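Local coordinates for protein exoglucanase A (Cellulomonas fimi, PDB 7CBD) that hydrolyses beta-1,4-glucosidic linkages of cellulose through its family 6 catalytic domain, releasing cellobiose from non-reducing chain ends with inversion of anomeric configuration, at residues F261-D267 against D326-R331; M54-I60 against E123-I128. All coordinates share one frame; numbering follows the deposited sequence.

Contact 1: F261-D267 against D326-R331; sequences FYEWNFD and DRRVHR
Arg331 runs across Phe261 and Tyr262 to the backbone of Asp267, joining two irregular loops of the family 6 catalytic domain; the first contains a type I' beta turn, Tyr262 to Asn265. From CB the chain sets off with CG beside the backbone N (chi1 -55°), which lays Arg331 CG over one face of the Phe261 ring in a CH-pi contact, 3.7 Å from the ring centroid. Arg331 CD then rests against Phe261 O at 3.4 Å. Beyond the bend at chi3, NE and CZ meet the Tyr262 ring, whose CE1 edge is turned toward one guanidinium face, the planes 77° apart. At the tip, Arg331 NH2 donates to Asp267 O at 3.0 Å, and NH1 adds a weak bond to the same oxygen. A water held by Tyr262 O accepts from both Arg331 NH2 and Asn265 ND2; these two donors are not bonded to each other, and ND2 also reaches Ser196 O.

Asp326 stands at the edge of the Phe261 ring, Asp326 CG 3.6 Å from Phe261 CZ. Arg328 grips that carboxylate side-on, NE to OD1 and NH2 to OD2, while Asp326 OD1 closes an Asx turn. The Arg328 side chain lies about 9 Å from that of Asp371, a predicted active-site residue. Within the beta turn, Glu263 OE2 accepts from His330 NE2 at 2.9 Å, the donor lying above the carboxylate plane.

Contact 2: M54-I60 against E123-I128; sequences MDRISAI and EYIDPI
The Tyr124 ring presents its edge to the end of strand 52-54 and the loop that follows: Met54 O and Ile57 CG1 both lie near the ring plane, while Ile128 CD1, from the next helical turn, sits 3.6 Å above one face, offset toward the rim. The contact belongs to the outer layer of the distorted beta/alpha barrel of family 6, where helix 114-132 packs beside the end of strand 52-54 and the short helix that follows it. With CG anti to the backbone N (chi1 -178°), the tyrosine reaches across to the strand end, and Tyr124 OH donates to Met54 O at a short 2.5 Å, in the carbonyl plane and on a lone pair. The backbone N of Tyr94 also bonds this OH, so the buried hydroxyl has two polar partners. Met54 CB lies 3.4 Å from Tyr124 OH and also touches Ile128 CD1.

Ile57 crosses the base of the tyrosine side chain at a slant, Ile57 CG1 3.9 Å from Tyr124 CB, and its CD1 reaches Glu123 CB. The helix is irregular here, with a wider pi-type turn at 123-125 and a kink at Pro127, whose nitrogen has no bond to the preceding turn. Ile60 crosses Ile128 at about a right angle, Ile60 CD1 to Ile128 CG1 at 3.8 Å. Ile60 CD1 also packs against the helix backbone, 3.7 Å from Tyr124 O.

In the fold
Contacts 1 and 2 lie on opposite sides of the centre of the same catalytic domain, with centres 35 Å apart and nearest atoms about 20 Å apart, and share no helix or strand. Contact 1 is mostly buried although it joins two loops, 261-267 and 326-331; Arg331 packs its aliphatic part on an aromatic ring, while its polar end and two bridging waters make bonds to backbone carbonyls. One end of it, at Arg328, comes near a predicted active-site residue. Contact 2 is partly buried, away from the annotated sites, and packs helix 114-132 against the 54-60 segment on the barrel exterior. There, aliphatic side chains dominate, with one tyrosine hydroxyl supplying the hydrogen bond between its segments.

Contact 1: F261-D267 against D326-R331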
loop_
_atom_site.group_PDB
_atom_site.type_symbol
_atom_site.label_atom_id
_atom_site.label_comp_id
_atom_site.label_asym_id
_atom_site.label_seq_id
_atom_site.Cartn_x
_atom_site.Cartn_y
_atom_site.Cartn_z
ATOM N N PHE A 261 -22.532 -3.596 -0.083
ATOM C CA PHE A 261 -21.130 -3.289 -0.325
ATOM C C PHE A 261 -20.520 -2.456 0.796
ATOM O O PHE A 261 -19.333 -2.616 1.105
ATOM C CB PHE A 261 -20.972 -2.574 -1.664
ATOM C CG PHE A 261 -19.547 -2.477 -2.132
ATOM C CD1 PHE A 261 -18.868 -3.605 -2.570
ATOM C CD2 PHE A 261 -18.878 -1.260 -2.121
ATOM C CE1 PHE A 261 -17.558 -3.518 -3.008
ATOM C CE2 PHE A 261 -17.569 -1.165 -2.565
ATOM C CZ PHE A 261 -16.911 -2.294 -3.003
ATOM N N TYR A 262 -21.291 -1.558 1.412
ATOM C CA TYR A 262 -20.687 -0.643 2.373
ATOM C C TYR A 262 -20.927 -1.005 3.834
ATOM O O TYR A 262 -20.167 -0.548 4.690
ATOM C CB TYR A 262 -21.076 0.818 2.091
ATOM C CG TYR A 262 -20.422 1.362 0.845
ATOM C CD1 TYR A 262 -19.040 1.384 0.711
ATOM C CD2 TYR A 262 -21.188 1.833 -0.209
ATOM C CE1 TYR A 262 -18.444 1.870 -0.437
ATOM C CE2 TYR A 262 -20.607 2.325 -1.361
ATOM C CZ TYR A 262 -19.237 2.343 -1.473
ATOM O OH TYR A 262 -18.671 2.828 -2.630
ATOM N N GLU A 263 -21.950 -1.800 4.152
ATOM C CA GLU A 263 -22.123 -2.317 5.519
ATOM C C GLU A 263 -22.155 -1.190 6.555
ATOM O O GLU A 263 -21.581 -1.302 7.640
ATOM C CB GLU A 263 -21.041 -3.347 5.877
ATOM C CG GLU A 263 -21.009 -4.577 4.981
ATOM C CD GLU A 263 -19.855 -5.530 5.289
ATOM O OE1 GLU A 263 -18.850 -5.107 5.903
ATOM O OE2 GLU A 263 -19.948 -6.712 4.889
ATOM N N TRP A 264 -22.815 -0.084 6.210
ATOM C CA TRP A 264 -23.039 1.096 7.061
ATOM C C TRP A 264 -21.819 2.016 7.209
ATOM O O TRP A 264 -21.899 3.012 7.936
ATOM C CB TRP A 264 -23.638 0.768 8.441
ATOM C CG TRP A 264 -24.963 0.040 8.374
ATOM C CD1 TRP A 264 -25.158 -1.313 8.346
ATOM C CD2 TRP A 264 -26.271 0.630 8.334
ATOM N NE1 TRP A 264 -26.503 -1.601 8.290
ATOM C CE2 TRP A 264 -27.207 -0.425 8.284
ATOM C CE3 TRP A 264 -26.740 1.946 8.338
ATOM C CZ2 TRP A 264 -28.582 -0.202 8.238
ATOM C CZ3 TRP A 264 -28.107 2.165 8.291
ATOM C CH2 TRP A 264 -29.011 1.095 8.241
ATOM N N ASN A 265 -20.705 1.717 6.549
ATOM C CA ASN A 265 -19.512 2.555 6.593
ATOM C C ASN A 265 -19.780 3.885 5.884
ATOM O O ASN A 265 -20.341 3.908 4.790
ATOM C CB ASN A 265 -18.424 1.791 5.835
ATOM C CG ASN A 265 -17.018 2.268 6.117
ATOM O OD1 ASN A 265 -16.776 3.407 6.523
ATOM N ND2 ASN A 265 -16.063 1.375 5.880
ATOM N N PHE A 266 -19.362 5.002 6.501
ATOM C CA PHE A 266 -19.455 6.315 5.855
ATOM C C PHE A 266 -18.271 6.630 4.947
ATOM O O PHE A 266 -18.325 7.623 4.210
ATOM C CB PHE A 266 -19.529 7.444 6.889
ATOM C CG PHE A 266 -20.885 7.639 7.497
ATOM C CD1 PHE A 266 -21.870 8.352 6.830
ATOM C CD2 PHE A 266 -21.161 7.140 8.758
ATOM C CE1 PHE A 266 -23.117 8.543 7.406
ATOM C CE2 PHE A 266 -22.402 7.331 9.339
ATOM C CZ PHE A 266 -23.379 8.040 8.659
ATOM N N ASP A 267 -17.197 5.844 4.997
ATOM C CA ASP A 267 -15.981 6.138 4.236
ATOM C C ASP A 267 -15.964 5.225 3.016
ATOM O O ASP A 267 -15.604 4.048 3.112
ATOM C CB ASP A 267 -14.721 5.931 5.076
ATOM C CG ASP A 267 -14.569 6.947 6.199
ATOM O OD1 ASP A 267 -15.387 7.883 6.310
ATOM O OD2 ASP A 267 -13.613 6.804 6.987
ATOM N N ASP A 326 -15.277 0.915 -7.428
ATOM C CA ASP A 326 -14.689 -0.299 -6.872
ATOM C C ASP A 326 -15.569 -1.467 -7.288
ATOM O O ASP A 326 -16.721 -1.561 -6.851
ATOM C CB ASP A 326 -14.639 -0.176 -5.352
ATOM C CG ASP A 326 -13.844 -1.292 -4.692
ATOM O OD1 ASP A 326 -13.756 -2.408 -5.249
ATOM O OD2 ASP A 326 -13.315 -1.051 -3.590
ATOM N N ARG A 327 -15.041 -2.348 -8.141
ATOM C CA ARG A 327 -15.821 -3.452 -8.693
ATOM C C ARG A 327 -15.614 -4.764 -7.941
ATOM O O ARG A 327 -16.042 -5.813 -8.423
ATOM C CB ARG A 327 -15.522 -3.643 -10.190
ATOM C CG ARG A 327 -15.688 -2.397 -11.062
ATOM C CD ARG A 327 -17.031 -1.708 -10.872
ATOM N NE ARG A 327 -18.152 -2.611 -11.105
ATOM C CZ ARG A 327 -19.420 -2.326 -10.823
ATOM N NH1 ARG A 327 -20.362 -3.228 -11.052
ATOM N NH2 ARG A 327 -19.752 -1.148 -10.304
ATOM N N ARG A 328 -14.971 -4.734 -6.780
ATOM C CA ARG A 328 -14.747 -5.962 -6.035
ATOM C C ARG A 328 -16.062 -6.576 -5.564
ATOM O O ARG A 328 -17.102 -5.918 -5.472
ATOM C CB ARG A 328 -13.878 -5.682 -4.816
ATOM C CG ARG A 328 -12.419 -5.476 -5.150
ATOM C CD ARG A 328 -11.612 -5.274 -3.897
ATOM N NE ARG A 328 -11.847 -3.955 -3.337
ATOM C CZ ARG A 328 -11.170 -3.451 -2.312
ATOM N NH1 ARG A 328 -10.254 -4.181 -1.690
ATOM N NH2 ARG A 328 -11.427 -2.218 -1.895
ATOM N N VAL A 329 -15.997 -7.872 -5.261
ATOM C CA VAL A 329 -17.130 -8.556 -4.645
ATOM C C VAL A 329 -17.443 -7.945 -3.281
ATOM O O VAL A 329 -18.607 -7.832 -2.881
ATOM C CB VAL A 329 -16.846 -10.069 -4.553
ATOM C CG1 VAL A 329 -18.053 -10.815 -4.007
ATOM C CG2 VAL A 329 -16.449 -10.638 -5.918
ATOM N N HIS A 330 -16.410 -7.522 -2.554
ATOM C CA HIS A 330 -16.524 -7.078 -1.170
ATOM C C HIS A 330 -15.246 -6.324 -0.855
ATOM O O HIS A 330 -14.185 -6.649 -1.391
ATOM C CB HIS A 330 -16.677 -8.299 -0.254
ATOM C CG HIS A 330 -16.926 -7.974 1.188
ATOM N ND1 HIS A 330 -15.925 -7.582 2.053
ATOM C CD2 HIS A 330 -18.061 -8.028 1.925
ATOM C CE1 HIS A 330 -16.438 -7.385 3.255
ATOM N NE2 HIS A 330 -17.733 -7.646 3.203
ATOM N N ARG A 331 -15.357 -5.305 0.001
ATOM C CA ARG A 331 -14.229 -4.422 0.263
ATOM C C ARG A 331 -13.122 -5.081 1.076
ATOM O O ARG A 331 -12.049 -4.482 1.223
ATOM C CB ARG A 331 -14.715 -3.161 0.974
ATOM C CG ARG A 331 -15.815 -2.424 0.234
ATOM C CD ARG A 331 -16.242 -1.172 0.959
ATOM N NE ARG A 331 -15.342 -0.066 0.651
ATOM C CZ ARG A 331 -15.147 1.007 1.414
ATOM N NH1 ARG A 331 -14.357 1.979 0.982
ATOM N NH2 ARG A 331 -15.743 1.119 2.596
HETATM O O HOH W 1 -17.968 -4.871 1.233
HETATM O O HOH W 2 -17.475 -0.789 3.961
#

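Contact 2: M54-I60 against E123-I128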
loop_
_atom_site.group_PDB
_atom_site.type_symbol
_atom_site.label_atom_id
_atom_site.label_comp_id
_atom_site.label_asym_id
_atom_site.label_seq_id
_atom_site.Cartn_x
_atom_site.Cartn_y
_atom_site.Cartn_z
ATOM N N MET A 54 11.332 -4.449 2.093
ATOM C CA MET A 54 12.139 -5.397 2.858
ATOM C C MET A 54 11.180 -6.409 3.486
ATOM O O MET A 54 10.860 -6.373 4.672
ATOM C CB MET A 54 12.989 -4.666 3.890
ATOM C CG MET A 54 14.092 -3.809 3.260
ATOM S SD MET A 54 15.389 -4.775 2.445
ATOM C CE MET A 54 15.163 -4.348 0.720
ATOM N N ASP A 55 10.672 -7.309 2.638
ATOM C CA ASP A 55 9.605 -8.219 3.051
ATOM C C ASP A 55 10.112 -9.497 3.703
ATOM O O ASP A 55 9.301 -10.363 4.051
ATOM C CB ASP A 55 8.637 -8.532 1.896
ATOM C CG ASP A 55 9.320 -9.139 0.681
ATOM O OD1 ASP A 55 10.562 -9.194 0.640
ATOM O OD2 ASP A 55 8.599 -9.569 -0.248
ATOM N N ARG A 56 11.421 -9.626 3.883
ATOM C CA ARG A 56 12.031 -10.734 4.599
ATOM C C ARG A 56 13.474 -10.340 4.866
ATOM O O ARG A 56 14.020 -9.449 4.206
ATOM C CB ARG A 56 11.962 -12.044 3.804
ATOM C CG ARG A 56 12.310 -11.896 2.345
ATOM C CD ARG A 56 12.199 -13.229 1.607
ATOM N NE ARG A 56 12.079 -13.078 0.160
ATOM C CZ ARG A 56 12.333 -14.040 -0.724
ATOM N NH1 ARG A 56 12.181 -13.799 -2.019
ATOM N NH2 ARG A 56 12.739 -15.239 -0.322
ATOM N N ILE A 57 14.091 -11.029 5.827
ATOM C CA ILE A 57 15.464 -10.702 6.207
ATOM C C ILE A 57 16.410 -10.821 5.015
ATOM O O ILE A 57 17.306 -9.989 4.832
ATOM C CB ILE A 57 15.904 -11.568 7.400
ATOM C CG1 ILE A 57 15.275 -11.029 8.683
ATOM C CG2 ILE A 57 17.434 -11.636 7.493
ATOM C CD1 ILE A 57 15.205 -12.057 9.804
ATOM N N SER A 58 16.202 -11.827 4.161
ATOM C CA SER A 58 17.108 -12.033 3.036
ATOM C C SER A 58 17.067 -10.891 2.033
ATOM O O SER A 58 18.013 -10.742 1.255
ATOM C CB SER A 58 16.810 -13.357 2.335
ATOM O OG SER A 58 15.594 -13.299 1.619
ATOM N N ALA A 59 16.007 -10.079 2.033
ATOM C CA ALA A 59 15.950 -8.939 1.129
ATOM C C ALA A 59 16.964 -7.863 1.486
ATOM O O ALA A 59 17.268 -7.008 0.643
ATOM C CB ALA A 59 14.544 -8.339 1.120
ATOM N N ILE A 60 17.489 -7.870 2.712
ATOM C CA ILE A 60 18.429 -6.826 3.113
ATOM C C ILE A 60 19.725 -6.945 2.321
ATOM O O ILE A 60 20.211 -5.966 1.749
ATOM C CB ILE A 60 18.658 -6.832 4.635
ATOM C CG1 ILE A 60 17.336 -6.590 5.367
ATOM C CG2 ILE A 60 19.693 -5.765 5.021
ATOM C CD1 ILE A 60 17.381 -6.944 6.855
ATOM N N GLU A 123 18.291 -8.937 13.618
ATOM C CA GLU A 123 18.599 -9.382 12.266
ATOM C C GLU A 123 17.776 -8.694 11.193
ATOM O O GLU A 123 18.066 -8.870 10.002
ATOM C CB GLU A 123 18.415 -10.905 12.143
ATOM C CG GLU A 123 19.369 -11.725 12.994
ATOM C CD GLU A 123 18.989 -13.202 13.061
ATOM O OE1 GLU A 123 18.535 -13.759 12.034
ATOM O OE2 GLU A 123 19.129 -13.806 14.151
ATOM N N TYR A 124 16.760 -7.921 11.572
ATOM C CA TYR A 124 15.950 -7.203 10.595
ATOM C C TYR A 124 16.069 -5.696 10.800
ATOM O O TYR A 124 16.656 -5.010 9.955
ATOM C CB TYR A 124 14.503 -7.718 10.619
ATOM C CG TYR A 124 13.635 -7.033 9.592
ATOM C CD1 TYR A 124 13.701 -7.384 8.245
ATOM C CD2 TYR A 124 12.767 -6.016 9.968
ATOM C CE1 TYR A 124 12.921 -6.722 7.289
ATOM C CE2 TYR A 124 11.985 -5.352 9.025
ATOM C CZ TYR A 124 12.066 -5.709 7.691
ATOM O OH TYR A 124 11.295 -5.043 6.765
ATOM N N ILE A 125 15.559 -5.152 11.908
ATOM C CA ILE A 125 15.614 -3.704 12.103
ATOM C C ILE A 125 17.058 -3.218 12.221
ATOM O O ILE A 125 17.446 -2.227 11.591
ATOM C CB ILE A 125 14.758 -3.264 13.305
ATOM C CG1 ILE A 125 13.271 -3.555 13.064
ATOM C CG2 ILE A 125 14.976 -1.781 13.594
ATOM C CD1 ILE A 125 12.668 -2.863 11.859
ATOM N N ASP A 126 17.871 -3.878 13.050
ATOM C CA ASP A 126 19.225 -3.361 13.268
ATOM C C ASP A 126 20.026 -3.237 11.978
ATOM O O ASP A 126 20.622 -2.169 11.750
ATOM C CB ASP A 126 19.981 -4.170 14.332
ATOM C CG ASP A 126 19.533 -3.859 15.751
ATOM O OD1 ASP A 126 18.677 -2.967 15.946
ATOM O OD2 ASP A 126 20.043 -4.532 16.676
ATOM N N PRO A 127 20.097 -4.251 11.104
ATOM C CA PRO A 127 20.878 -4.066 9.868
ATOM C C PRO A 127 20.278 -3.042 8.927
ATOM O O PRO A 127 21.023 -2.348 8.226
ATOM C CB PRO A 127 20.915 -5.467 9.240
ATOM C CG PRO A 127 20.566 -6.405 10.349
ATOM C CD PRO A 127 19.670 -5.653 11.279
ATOM N N ILE A 128 18.953 -2.922 8.877
ATOM C CA ILE A 128 18.355 -1.876 8.054
ATOM C C ILE A 128 18.749 -0.497 8.578
ATOM O O ILE A 128 19.212 0.367 7.823
ATOM C CB ILE A 128 16.830 -2.061 7.974
ATOM C CG1 ILE A 128 16.488 -3.296 7.134
ATOM C CG2 ILE A 128 16.185 -0.818 7.399
ATOM C CD1 ILE A 128 15.037 -3.696 7.216
#